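Local coordinates for protein 23S rRNA-specific endonuclease VapC20 (Mycobacterium tuberculosis H37Rv, PDB 5WZF) that acts as a magnesium-dependent toxin that cleaves 23S ribosomal RNA in the sarcin-ricin loop, at residues S50-G55 with E85-D90; A126-G131 with F138-P143; S20-L25 with R38-K43. All coordinates share one frame; numbering follows the deposited sequence.

Contact 1: residues S50-G55 with E85-D90; sequences SNHVLG and EHVTAD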
ATOM      1  N   SER B  50      -6.512   5.372   7.413  1.00 13.87           N
ATOM      2  CA  SER B  50      -6.456   3.912   7.326  1.00 15.95           C
ATOM      3  C   SER B  50      -5.034   3.378   7.408  1.00 15.01           C
ATOM      4  O   SER B  50      -4.070   4.123   7.239  1.00 12.56           O
ATOM      5  CB  SER B  50      -7.104   3.420   6.032  1.00 19.49           C
ATOM      6  OG  SER B  50      -6.224   3.577   4.930  1.00 15.75           O
ATOM      7  N   ASN B  51      -4.913   2.077   7.652  1.00 14.01           N
ATOM      8  CA  ASN B  51      -3.606   1.433   7.691  1.00 16.63           C
ATOM      9  C   ASN B  51      -2.915   1.524   6.334  1.00 17.71           C
ATOM     10  O   ASN B  51      -1.710   1.753   6.262  1.00 13.73           O
ATOM     11  CB  ASN B  51      -3.734  -0.027   8.142  1.00 18.57           C
ATOM     12  CG  ASN B  51      -4.663  -0.838   7.258  1.00 20.86           C
ATOM     13  OD1 ASN B  51      -5.705  -0.354   6.818  1.00 20.40           O
ATOM     14  ND2 ASN B  51      -4.286  -2.085   6.992  1.00 21.03           N
ATOM     15  N   HIS B  52      -3.681   1.376   5.254  1.00 15.16           N
ATOM     16  CA  HIS B  52      -3.098   1.458   3.919  1.00 15.82           C
ATOM     17  C   HIS B  52      -2.563   2.860   3.639  1.00 17.01           C
ATOM     18  O   HIS B  52      -1.492   3.017   3.049  1.00 14.63           O
ATOM     19  CB  HIS B  52      -4.120   1.057   2.848  1.00 16.06           C
ATOM     20  CG  HIS B  52      -4.417  -0.410   2.816  1.00 18.71           C
ATOM     21  ND1 HIS B  52      -3.525  -1.340   2.326  1.00 22.09           N
ATOM     22  CD2 HIS B  52      -5.510  -1.109   3.205  1.00 25.15           C
ATOM     23  CE1 HIS B  52      -4.053  -2.547   2.418  1.00 25.14           C
ATOM     24  NE2 HIS B  52      -5.256  -2.435   2.950  1.00 23.35           N
ATOM     25  N   VAL B  53      -3.299   3.876   4.082  1.00 13.82           N
ATOM     26  CA  VAL B  53      -2.882   5.260   3.884  1.00 12.09           C
ATOM     27  C   VAL B  53      -1.611   5.567   4.676  1.00 12.53           C
ATOM     28  O   VAL B  53      -0.673   6.165   4.144  1.00 14.32           O
ATOM     29  CB  VAL B  53      -3.992   6.253   4.286  1.00 11.04           C
ATOM     30  CG1 VAL B  53      -3.414   7.650   4.503  1.00 14.40           C
ATOM     31  CG2 VAL B  53      -5.083   6.282   3.222  1.00 14.10           C
ATOM     32  N   LEU B  54      -1.579   5.154   5.940  1.00 11.67           N
ATOM     33  CA  LEU B  54      -0.408   5.412   6.772  1.00 12.59           C
ATOM     34  C   LEU B  54       0.814   4.730   6.174  1.00 15.32           C
ATOM     35  O   LEU B  54       1.904   5.297   6.153  1.00 15.81           O
ATOM     36  CB  LEU B  54      -0.632   4.941   8.209  1.00 15.82           C
ATOM     37  CG  LEU B  54      -1.526   5.831   9.075  1.00 21.79           C
ATOM     38  CD1 LEU B  54      -1.514   5.372  10.533  1.00 23.27           C
ATOM     39  CD2 LEU B  54      -1.095   7.292   8.959  1.00 21.41           C
ATOM     40  N   GLY B  55       0.622   3.513   5.679  1.00 15.64           N
ATOM     41  CA  GLY B  55       1.698   2.795   5.025  1.00 14.53           C
ATOM     42  C   GLY B  55       2.211   3.533   3.805  1.00 16.49           C
ATOM     43  O   GLY B  55       3.418   3.663   3.611  1.00 16.03           O
ATOM     44  N   GLU B  85      -8.249   3.228  10.933  1.00 18.91           N
ATOM     45  CA  GLU B  85      -9.039   2.065  10.552  1.00 20.23           C
ATOM     46  C   GLU B  85      -8.183   1.010   9.860  1.00 18.66           C
ATOM     47  O   GLU B  85      -7.537   1.298   8.853  1.00 17.73           O
ATOM     48  CB  GLU B  85     -10.188   2.493   9.634  1.00 27.85           C
ATOM     49  CG  GLU B  85     -11.006   1.346   9.058  1.00 37.09           C
ATOM     50  CD  GLU B  85     -12.039   0.813  10.034  1.00 42.51           C
ATOM     51  OE1 GLU B  85     -12.216   1.427  11.109  1.00 43.47           O
ATOM     52  OE2 GLU B  85     -12.680  -0.214   9.720  1.00 43.43           O
ATOM     53  N   HIS B  86      -8.165  -0.204  10.407  1.00 20.51           N
ATOM     54  CA  HIS B  86      -7.561  -1.337   9.711  1.00 20.50           C
ATOM     55  C   HIS B  86      -8.580  -1.915   8.736  1.00 16.95           C
ATOM     56  O   HIS B  86      -9.595  -2.480   9.147  1.00 19.64           O
ATOM     57  CB  HIS B  86      -7.096  -2.419  10.692  1.00 20.71           C
ATOM     58  CG  HIS B  86      -6.586  -3.658  10.021  1.00 23.39           C
ATOM     59  ND1 HIS B  86      -5.257  -3.842   9.706  1.00 23.14           N
ATOM     60  CD2 HIS B  86      -7.233  -4.763   9.581  1.00 23.23           C
ATOM     61  CE1 HIS B  86      -5.106  -5.013   9.111  1.00 20.79           C
ATOM     62  NE2 HIS B  86      -6.290  -5.591   9.025  1.00 21.05           N
ATOM     63  N   VAL B  87      -8.318  -1.756   7.445  1.00 13.82           N
ATOM     64  CA  VAL B  87      -9.254  -2.221   6.427  1.00 15.74           C
ATOM     65  C   VAL B  87      -9.412  -3.737   6.502  1.00 16.84           C
ATOM     66  O   VAL B  87      -8.442  -4.480   6.362  1.00 20.04           O
ATOM     67  CB  VAL B  87      -8.797  -1.815   5.017  1.00 18.39           C
ATOM     68  CG1 VAL B  87      -9.834  -2.240   3.990  1.00 17.85           C
ATOM     69  CG2 VAL B  87      -8.565  -0.309   4.952  1.00 17.01           C
ATOM     70  N   THR B  88     -10.640  -4.188   6.740  1.00 17.31           N
ATOM     71  CA  THR B  88     -10.923  -5.612   6.884  1.00 17.71           C
ATOM     72  C   THR B  88     -10.850  -6.339   5.548  1.00 15.87           C
ATOM     73  O   THR B  88     -10.851  -5.710   4.489  1.00 17.59           O
ATOM     74  CB  THR B  88     -12.314  -5.845   7.496  1.00 20.39           C
ATOM     75  OG1 THR B  88     -13.322  -5.409   6.575  1.00 23.75           O
ATOM     76  CG2 THR B  88     -12.454  -5.077   8.803  1.00 23.61           C
ATOM     77  N   ALA B  89     -10.784  -7.666   5.607  1.00 17.88           N
ATOM     78  CA  ALA B  89     -10.758  -8.489   4.405  1.00 17.50           C
ATOM     79  C   ALA B  89     -12.000  -8.247   3.556  1.00 17.11           C
ATOM     80  O   ALA B  89     -11.913  -8.160   2.333  1.00 17.97           O
ATOM     81  CB  ALA B  89     -10.643  -9.962   4.765  1.00 21.38           C
ATOM     82  N   ASP B  90     -13.150  -8.136   4.217  1.00 18.10           N
ATOM     83  CA  ASP B  90     -14.415  -7.864   3.538  1.00 19.62           C
ATOM     84  C   ASP B  90     -14.388  -6.541   2.787  1.00 17.79           C
ATOM     85  O   ASP B  90     -14.836  -6.456   1.645  1.00 17.96           O
ATOM     86  CB  ASP B  90     -15.578  -7.853   4.534  1.00 25.78           C
ATOM     87  CG  ASP B  90     -16.026  -9.246   4.925  1.00 35.43           C
ATOM     88  OD1 ASP B  90     -15.739 -10.197   4.167  1.00 36.51           O
ATOM     89  OD2 ASP B  90     -16.671  -9.387   5.985  1.00 43.02           O
TER
HETATM   90  O   HOH W   1      -5.883  -3.984   5.713  1.00 18.57           O
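The imidazole of His52 meets Val87 with its edge: CB of the valine lies in the ring plane, and CG2 comes within 3.6 Å of CD2 of His52. This is the edge of the parallel PIN-domain sheet, where strand 46-50 runs beside 82-85, the outermost strand within this chain, and helix 51-63 begins. Over one face of the His52 ring, offset toward the rim, lies ND2 of Asn51. One face of the His86 ring carries a water near its rim, while Asn51 ND2 approaches the ring obliquely, amide and ring planes 38° apart; His86 NE2 is hydrogen-bonded to a polar side chain of another protein chain. Asn51 takes up the strand pairing beyond the Ser50-Glu85 bridge. Its N donates to Glu85 O at 3.0 Å, and its OD1 receives Val87 N at 3.0 Å in an almost straight bond (174°), although the donor stands well above the amide plane. ND2 donates to the water, 2.8 Å away, which lies 2.7 Å from Val87 O and probably donates to it; ND2 also bonds an acidic side chain of the other protein chain. His52 NE2 is bonded to Glu92. Ser50 is the N-cap of helix 51-63, its OG accepting from Val53 N at 3.1 Å.

Contact 2: residues A126-G131 with F138-P143; sequences AYAFDG and FVEVRP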
ATOM      1  N   ALA B 126     -13.050  14.513   2.740  1.00 18.03           N
ATOM      2  CA  ALA B 126     -11.700  13.979   2.801  1.00 15.48           C
ATOM      3  C   ALA B 126     -10.667  15.093   2.853  1.00 17.55           C
ATOM      4  O   ALA B 126     -10.781  16.090   2.142  1.00 18.17           O
ATOM      5  CB  ALA B 126     -11.433  13.073   1.606  1.00 16.51           C
ATOM      6  N   TYR B 127      -9.660  14.930   3.705  1.00 15.37           N
ATOM      7  CA  TYR B 127      -8.483  15.782   3.611  1.00 16.79           C
ATOM      8  C   TYR B 127      -7.562  15.155   2.576  1.00 18.37           C
ATOM      9  O   TYR B 127      -6.889  14.162   2.843  1.00 16.38           O
ATOM     10  CB  TYR B 127      -7.783  15.943   4.959  1.00 18.14           C
ATOM     11  CG  TYR B 127      -8.281  17.134   5.750  1.00 20.01           C
ATOM     12  CD1 TYR B 127      -9.513  17.706   5.471  1.00 22.74           C
ATOM     13  CD2 TYR B 127      -7.512  17.698   6.756  1.00 24.63           C
ATOM     14  CE1 TYR B 127      -9.973  18.794   6.181  1.00 24.71           C
ATOM     15  CE2 TYR B 127      -7.961  18.795   7.473  1.00 24.40           C
ATOM     16  CZ  TYR B 127      -9.195  19.337   7.180  1.00 24.21           C
ATOM     17  OH  TYR B 127      -9.655  20.425   7.881  1.00 26.65           O
ATOM     18  N   ALA B 128      -7.573  15.724   1.379  1.00 19.53           N
ATOM     19  CA  ALA B 128      -6.841  15.170   0.258  1.00 17.67           C
ATOM     20  C   ALA B 128      -6.649  16.241  -0.789  1.00 21.83           C
ATOM     21  O   ALA B 128      -7.396  17.213  -0.832  1.00 18.85           O
ATOM     22  CB  ALA B 128      -7.582  13.982  -0.340  1.00 16.01           C
ATOM     23  N   PHE B 129      -5.645  16.049  -1.632  1.00 20.47           N
ATOM     24  CA  PHE B 129      -5.406  16.936  -2.752  1.00 22.79           C
ATOM     25  C   PHE B 129      -5.432  16.093  -4.030  1.00 28.85           C
ATOM     26  O   PHE B 129      -5.622  14.879  -3.963  1.00 31.56           O
ATOM     27  CB  PHE B 129      -4.070  17.668  -2.587  1.00 24.67           C
ATOM     28  CG  PHE B 129      -3.928  18.403  -1.271  1.00 25.93           C
ATOM     29  CD1 PHE B 129      -4.649  19.563  -1.021  1.00 25.03           C
ATOM     30  CD2 PHE B 129      -3.054  17.943  -0.296  1.00 28.79           C
ATOM     31  CE1 PHE B 129      -4.513  20.239   0.183  1.00 26.73           C
ATOM     32  CE2 PHE B 129      -2.911  18.614   0.908  1.00 30.06           C
ATOM     33  CZ  PHE B 129      -3.639  19.762   1.149  1.00 28.46           C
ATOM     34  N   ASP B 130      -5.279  16.747  -5.180  1.00 35.55           N
ATOM     35  CA  ASP B 130      -5.103  16.080  -6.482  1.00 40.17           C
ATOM     36  C   ASP B 130      -6.362  15.423  -7.083  1.00 33.70           C
ATOM     37  O   ASP B 130      -6.293  14.827  -8.159  1.00 31.35           O
ATOM     38  CB  ASP B 130      -3.980  15.041  -6.388  1.00 43.04           C
ATOM     39  CG  ASP B 130      -2.682  15.638  -5.877  1.00 46.59           C
ATOM     40  OD1 ASP B 130      -2.398  16.812  -6.198  1.00 49.54           O
ATOM     41  OD2 ASP B 130      -1.946  14.937  -5.150  1.00 46.09           O
ATOM     42  N   GLY B 131      -7.497  15.523  -6.400  1.00 26.35           N
ATOM     43  CA  GLY B 131      -8.783  15.326  -7.053  1.00 25.19           C
ATOM     44  C   GLY B 131      -9.333  13.931  -7.305  1.00 23.86           C
ATOM     45  O   GLY B 131     -10.372  13.799  -7.956  1.00 20.96           O
ATOM     46  N   PHE B 138     -16.582  12.225  -3.551  1.00 19.15           N
ATOM     47  CA  PHE B 138     -16.418  12.754  -2.203  1.00 22.04           C
ATOM     48  C   PHE B 138     -15.999  14.218  -2.271  1.00 24.05           C
ATOM     49  O   PHE B 138     -15.792  14.759  -3.357  1.00 26.68           O
ATOM     50  CB  PHE B 138     -15.387  11.937  -1.414  1.00 18.47           C
ATOM     51  CG  PHE B 138     -15.751  10.486  -1.264  1.00 17.78           C
ATOM     52  CD1 PHE B 138     -16.683  10.083  -0.321  1.00 18.48           C
ATOM     53  CD2 PHE B 138     -15.167   9.526  -2.073  1.00 20.49           C
ATOM     54  CE1 PHE B 138     -17.022   8.746  -0.183  1.00 19.11           C
ATOM     55  CE2 PHE B 138     -15.504   8.189  -1.944  1.00 23.12           C
ATOM     56  CZ  PHE B 138     -16.434   7.799  -0.998  1.00 18.97           C
ATOM     57  N   VAL B 139     -15.879  14.857  -1.114  1.00 16.95           N
ATOM     58  CA  VAL B 139     -15.470  16.254  -1.062  1.00 18.20           C
ATOM     59  C   VAL B 139     -14.055  16.391  -0.521  1.00 18.91           C
ATOM     60  O   VAL B 139     -13.779  15.987   0.608  1.00 23.20           O
ATOM     61  CB  VAL B 139     -16.416  17.089  -0.179  1.00 19.75           C
ATOM     62  CG1 VAL B 139     -15.837  18.478   0.057  1.00 19.94           C
ATOM     63  CG2 VAL B 139     -17.819  17.164  -0.804  1.00 21.40           C
ATOM     64  N   GLU B 140     -13.157  16.956  -1.324  1.00 18.87           N
ATOM     65  CA  GLU B 140     -11.819  17.281  -0.837  1.00 16.43           C
ATOM     66  C   GLU B 140     -11.859  18.677  -0.236  1.00 18.29           C
ATOM     67  O   GLU B 140     -12.048  19.669  -0.940  1.00 18.99           O
ATOM     68  CB  GLU B 140     -10.786  17.184  -1.955  1.00 16.55           C
ATOM     69  CG  GLU B 140     -10.741  15.798  -2.573  1.00 19.23           C
ATOM     70  CD  GLU B 140      -9.666  15.644  -3.626  1.00 26.53           C
ATOM     71  OE1 GLU B 140      -8.867  16.586  -3.819  1.00 23.07           O
ATOM     72  OE2 GLU B 140      -9.623  14.564  -4.255  1.00 27.55           O
ATOM     73  N   VAL B 141     -11.705  18.737   1.081  1.00 20.04           N
ATOM     74  CA  VAL B 141     -11.851  19.985   1.815  1.00 20.40           C
ATOM     75  C   VAL B 141     -10.771  20.980   1.418  1.00 23.84           C
ATOM     76  O   VAL B 141      -9.601  20.621   1.282  1.00 21.91           O
ATOM     77  CB  VAL B 141     -11.807  19.742   3.330  1.00 27.08           C
ATOM     78  CG1 VAL B 141     -12.004  21.045   4.093  1.00 24.47           C
ATOM     79  CG2 VAL B 141     -12.863  18.725   3.723  1.00 27.53           C
ATOM     80  N   ARG B 142     -11.180  22.230   1.221  1.00 26.44           N
ATOM     81  CA  ARG B 142     -10.276  23.299   0.816  1.00 28.28           C
ATOM     82  C   ARG B 142     -10.302  24.445   1.829  1.00 34.09           C
ATOM     83  O   ARG B 142     -11.315  24.666   2.493  1.00 34.42           O
ATOM     84  CB  ARG B 142     -10.652  23.801  -0.579  1.00 32.11           C
ATOM     85  CG  ARG B 142     -10.471  22.763  -1.673  1.00 27.78           C
ATOM     86  CD  ARG B 142      -9.000  22.481  -1.897  1.00 32.06           C
ATOM     87  NE  ARG B 142      -8.785  21.388  -2.841  1.00 33.12           N
ATOM     88  CZ  ARG B 142      -8.525  20.133  -2.488  1.00 27.03           C
ATOM     89  NH1 ARG B 142      -8.443  19.802  -1.204  1.00 21.86           N
ATOM     90  NH2 ARG B 142      -8.343  19.210  -3.421  1.00 22.87           N
ATOM     91  N   PRO B 143      -9.182  25.177   1.957  1.00 36.99           N
ATOM     92  CA  PRO B 143      -9.109  26.281   2.918  1.00 42.42           C
ATOM     93  C   PRO B 143      -9.870  27.515   2.442  1.00 45.82           C
ATOM     94  O   PRO B 143     -11.009  27.699   2.867  1.00 52.79           O
ATOM     95  CB  PRO B 143      -7.609  26.564   3.005  1.00 46.32           C
ATOM     96  CG  PRO B 143      -7.095  26.187   1.659  1.00 45.45           C
ATOM     97  CD  PRO B 143      -7.905  24.987   1.243  1.00 41.68           C
TER
HETATM   98  O   HOH W   2      -7.786  18.585   1.855  1.00 26.29           O
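Ala128 O is gripped by the guanidinium of Arg142: NH1 donates at 2.8 Å, with the oxygen at the edge of the group, 10° out of its plane, and NH2 adds a weak bond. The contact closes the beta-alpha-beta unit of the PIN domain made by strand 125-127, helix 132-135 and strand 139-140. Ala128 itself packs on Asp18, a predicted magnesium ligand. The Arg142 chain bends at chi2 (-69°), which turns CD aside from an extended course. Phe129 CD1 lies over one face of the guanidinium, nearest NH1, ring and guanidinium planes 33° apart. Glu140 fixes the group further: its OE1 takes Arg142 NH2 on the anti lone pair at 2.7 Å, a salt bridge, and Gly131 N on the syn lone pair at 3.1 Å. OE2 accepts from Ser134 N, so the carboxylate sits at the start of helix 132-135, whose end would be expected to favour its negative charge. Next outward, the two short strands run parallel. Ala126 N donates to Val139 O at 2.7 Å, and Val141 N returns a bond to Ala126 O, flanking the Ala126-Glu140 bridge. Beyond it, Val141 CB packs obliquely against Tyr127 CE1. Past the bridge the strands part, and a water spans them, accepting from Ala128 N at 2.9 Å and donating to Val141 O at 2.8 Å.

Contact 3: residues S20-L25 with R38-K43; sequences SFWAAL and RLWASK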
ATOM      1  N   SER B  20      -2.046  12.110   0.401  1.00 13.92           N
ATOM      2  CA  SER B  20      -1.659  13.389  -0.186  1.00 14.41           C
ATOM      3  C   SER B  20      -1.638  14.484   0.875  1.00 17.33           C
ATOM      4  O   SER B  20      -0.798  15.385   0.830  1.00 15.52           O
ATOM      5  CB  SER B  20      -2.598  13.766  -1.335  1.00 15.59           C
ATOM      6  OG  SER B  20      -3.951  13.747  -0.923  1.00 16.15           O
ATOM      7  N   PHE B  21      -2.543  14.393   1.844  1.00 15.39           N
ATOM      8  CA  PHE B  21      -2.582  15.385   2.913  1.00 14.60           C
ATOM      9  C   PHE B  21      -1.503  15.126   3.964  1.00 13.26           C
ATOM     10  O   PHE B  21      -0.798  16.053   4.366  1.00 14.30           O
ATOM     11  CB  PHE B  21      -3.955  15.430   3.586  1.00 16.40           C
ATOM     12  CG  PHE B  21      -4.065  16.493   4.646  1.00 16.75           C
ATOM     13  CD1 PHE B  21      -4.463  17.779   4.316  1.00 17.60           C
ATOM     14  CD2 PHE B  21      -3.739  16.214   5.965  1.00 17.31           C
ATOM     15  CE1 PHE B  21      -4.546  18.762   5.283  1.00 20.28           C
ATOM     16  CE2 PHE B  21      -3.816  17.194   6.934  1.00 20.20           C
ATOM     17  CZ  PHE B  21      -4.222  18.469   6.594  1.00 19.76           C
ATOM     18  N   TRP B  22      -1.383  13.878   4.414  1.00 12.73           N
ATOM     19  CA  TRP B  22      -0.372  13.532   5.410  1.00 12.69           C
ATOM     20  C   TRP B  22       1.025  13.917   4.934  1.00 13.76           C
ATOM     21  O   TRP B  22       1.839  14.432   5.702  1.00 15.52           O
ATOM     22  CB  TRP B  22      -0.382  12.033   5.727  1.00 13.75           C
ATOM     23  CG  TRP B  22      -1.525  11.498   6.548  1.00 13.37           C
ATOM     24  CD1 TRP B  22      -2.262  10.385   6.270  1.00 14.58           C
ATOM     25  CD2 TRP B  22      -2.027  12.008   7.791  1.00 15.83           C
ATOM     26  NE1 TRP B  22      -3.201  10.177   7.248  1.00 18.94           N
ATOM     27  CE2 TRP B  22      -3.078  11.159   8.198  1.00 17.78           C
ATOM     28  CE3 TRP B  22      -1.700  13.104   8.597  1.00 17.23           C
ATOM     29  CZ2 TRP B  22      -3.804  11.370   9.367  1.00 15.92           C
ATOM     30  CZ3 TRP B  22      -2.424  13.314   9.758  1.00 19.19           C
ATOM     31  CH2 TRP B  22      -3.462  12.450  10.132  1.00 19.32           C
ATOM     32  N   ALA B  23       1.296  13.646   3.660  1.00 17.96           N
ATOM     33  CA  ALA B  23       2.598  13.930   3.069  1.00 18.42           C
ATOM     34  C   ALA B  23       2.880  15.425   3.037  1.00 18.29           C
ATOM     35  O   ALA B  23       4.009  15.854   3.264  1.00 19.01           O
ATOM     36  CB  ALA B  23       2.684  13.351   1.671  1.00 23.37           C
ATOM     37  N   ALA B  24       1.852  16.214   2.744  1.00 15.27           N
ATOM     38  CA  ALA B  24       1.997  17.664   2.743  1.00 16.69           C
ATOM     39  C   ALA B  24       2.201  18.193   4.160  1.00 18.25           C
ATOM     40  O   ALA B  24       2.967  19.126   4.378  1.00 18.88           O
ATOM     41  CB  ALA B  24       0.782  18.325   2.103  1.00 17.07           C
ATOM     42  N   LEU B  25       1.507  17.597   5.123  1.00 16.33           N
ATOM     43  CA  LEU B  25       1.591  18.063   6.504  1.00 19.92           C
ATOM     44  C   LEU B  25       2.934  17.701   7.131  1.00 19.38           C
ATOM     45  O   LEU B  25       3.508  18.486   7.888  1.00 22.20           O
ATOM     46  CB  LEU B  25       0.445  17.480   7.338  1.00 19.66           C
ATOM     47  CG  LEU B  25       0.246  18.089   8.727  1.00 19.16           C
ATOM     48  CD1 LEU B  25      -0.124  19.563   8.612  1.00 21.22           C
ATOM     49  CD2 LEU B  25      -0.814  17.324   9.504  1.00 22.45           C
ATOM     50  N   ARG B  38      -3.013  24.911   7.663  1.00 25.15           N
ATOM     51  CA  ARG B  38      -4.217  25.710   7.868  1.00 27.27           C
ATOM     52  C   ARG B  38      -5.445  24.810   7.971  1.00 26.35           C
ATOM     53  O   ARG B  38      -6.301  25.008   8.834  1.00 28.11           O
ATOM     54  CB  ARG B  38      -4.397  26.729   6.739  1.00 31.54           C
ATOM     55  CG  ARG B  38      -3.360  27.844   6.744  1.00 42.10           C
ATOM     56  CD  ARG B  38      -3.762  28.991   5.824  1.00 52.04           C
ATOM     57  NE  ARG B  38      -3.838  28.585   4.422  1.00 57.19           N
ATOM     58  CZ  ARG B  38      -2.803  28.584   3.587  1.00 61.66           C
ATOM     59  NH1 ARG B  38      -1.606  28.968   4.010  1.00 62.29           N
ATOM     60  NH2 ARG B  38      -2.964  28.200   2.328  1.00 64.19           N
ATOM     61  N   LEU B  39      -5.521  23.816   7.092  1.00 24.18           N
ATOM     62  CA  LEU B  39      -6.619  22.856   7.121  1.00 25.83           C
ATOM     63  C   LEU B  39      -6.611  22.037   8.406  1.00 27.41           C
ATOM     64  O   LEU B  39      -7.662  21.758   8.981  1.00 26.23           O
ATOM     65  CB  LEU B  39      -6.549  21.921   5.913  1.00 26.07           C
ATOM     66  CG  LEU B  39      -7.015  22.512   4.585  1.00 25.88           C
ATOM     67  CD1 LEU B  39      -6.669  21.579   3.433  1.00 27.49           C
ATOM     68  CD2 LEU B  39      -8.508  22.776   4.638  1.00 26.85           C
ATOM     69  N   TRP B  40      -5.418  21.640   8.837  1.00 25.46           N
ATOM     70  CA  TRP B  40      -5.261  20.863  10.061  1.00 21.64           C
ATOM     71  C   TRP B  40      -5.778  21.635  11.269  1.00 25.96           C
ATOM     72  O   TRP B  40      -6.347  21.054  12.194  1.00 28.58           O
ATOM     73  CB  TRP B  40      -3.792  20.486  10.261  1.00 21.89           C
ATOM     74  CG  TRP B  40      -3.564  19.471  11.337  1.00 25.13           C
ATOM     75  CD1 TRP B  40      -2.899  19.660  12.514  1.00 30.56           C
ATOM     76  CD2 TRP B  40      -4.000  18.108  11.334  1.00 27.43           C
ATOM     77  NE1 TRP B  40      -2.895  18.497  13.245  1.00 31.40           N
ATOM     78  CE2 TRP B  40      -3.565  17.529  12.543  1.00 28.78           C
ATOM     79  CE3 TRP B  40      -4.717  17.320  10.428  1.00 25.19           C
ATOM     80  CZ2 TRP B  40      -3.821  16.198  12.868  1.00 30.45           C
ATOM     81  CZ3 TRP B  40      -4.971  16.001  10.751  1.00 29.02           C
ATOM     82  CH2 TRP B  40      -4.524  15.454  11.964  1.00 31.57           C
ATOM     83  N   ALA B  41      -5.581  22.950  11.254  1.00 25.98           N
ATOM     84  CA  ALA B  41      -5.984  23.794  12.372  1.00 30.32           C
ATOM     85  C   ALA B  41      -7.497  23.985  12.434  1.00 31.46           C
ATOM     86  O   ALA B  41      -8.044  24.276  13.494  1.00 35.63           O
ATOM     87  CB  ALA B  41      -5.284  25.146  12.289  1.00 31.33           C
ATOM     88  N   SER B  42      -8.174  23.817  11.300  1.00 31.83           N
ATOM     89  CA  SER B  42      -9.621  24.033  11.250  1.00 36.01           C
ATOM     90  C   SER B  42     -10.391  22.725  11.081  1.00 35.82           C
ATOM     91  O   SER B  42     -11.578  22.732  10.750  1.00 33.41           O
ATOM     92  CB  SER B  42      -9.979  24.995  10.116  1.00 36.17           C
ATOM     93  OG  SER B  42      -9.640  24.443   8.856  1.00 34.68           O
ATOM     94  N   LYS B  43      -9.716  21.604  11.316  1.00 29.59           N
ATOM     95  CA  LYS B  43     -10.334  20.293  11.155  1.00 29.51           C
ATOM     96  C   LYS B  43     -11.410  20.046  12.214  1.00 34.11           C
ATOM     97  O   LYS B  43     -11.371  20.640  13.294  1.00 34.54           O
ATOM     98  CB  LYS B  43      -9.270  19.192  11.216  1.00 29.00           C
ATOM     99  CG  LYS B  43      -8.654  18.991  12.589  1.00 32.68           C
ATOM    100  CD  LYS B  43      -7.574  17.924  12.552  1.00 33.08           C
ATOM    101  CE  LYS B  43      -6.835  17.846  13.874  1.00 34.24           C
ATOM    102  NZ  LYS B  43      -6.210  19.153  14.226  1.00 31.92           N
TER
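The carbonyl O of Trp40, a residue that Phe21, Trp22 and Leu25 all touch, accepts from Lys43 NZ at 2.8 Å. The lysine chain thereby folds back over the indole, CE standing 3.5 Å above the ring plane and over its centre. The opposite face belongs to Leu25, whose CD2 makes a CH-pi contact with the five-membered ring, 4.0 Å from its centroid and 19° off the normal. The indole thus lies between the Lys43 CE methylene and a leucine methyl. Trp40 belongs to the last turn of helix 33-41; its CG is anti to the backbone N (chi1 -169°), on a CB that points toward helix 19-25, the first helix of the PIN domain. No hydrogen bond crosses between the two segments, and the packing is wholly apolar. Phe21 crosses Trp40 at about a right angle, its CE2 lying 3.6 Å from Trp40 CE3, while on its other side CE1 sets the ring edge against Leu39 CB at 3.8 Å. Trp22 meets the far end of the indole: the two six-membered rings are oblique, planes 61° apart, with the CH2 atoms of Trp22 and Trp40 in contact at 3.7 Å. At the pyrrole side of the Trp22 indole, NE1 is hydrogen-bonded to Thr49 OG1 of strand 46-50.

Contacts 1 and 3 are buried, whereas contact 2 is only partly so, its outer residues reaching the surface. Contacts 1 and 2 each lie at an edge of the same parallel sheet, about 19 Å apart between centres, and combine backbone pairing with side-chain bonds: a neutral amide in the first, an ion pair in the second. Contact 3 joins two helices by aromatic and aliphatic packing. It meets contact 1 where Trp22 packs on Val53 and Leu54. It meets contact 2 more closely: Tyr127 OH probably bonds Leu39 O, and Ser20 OG, which also bonds the predicted magnesium ligand Asp18, probably takes Phe129 N.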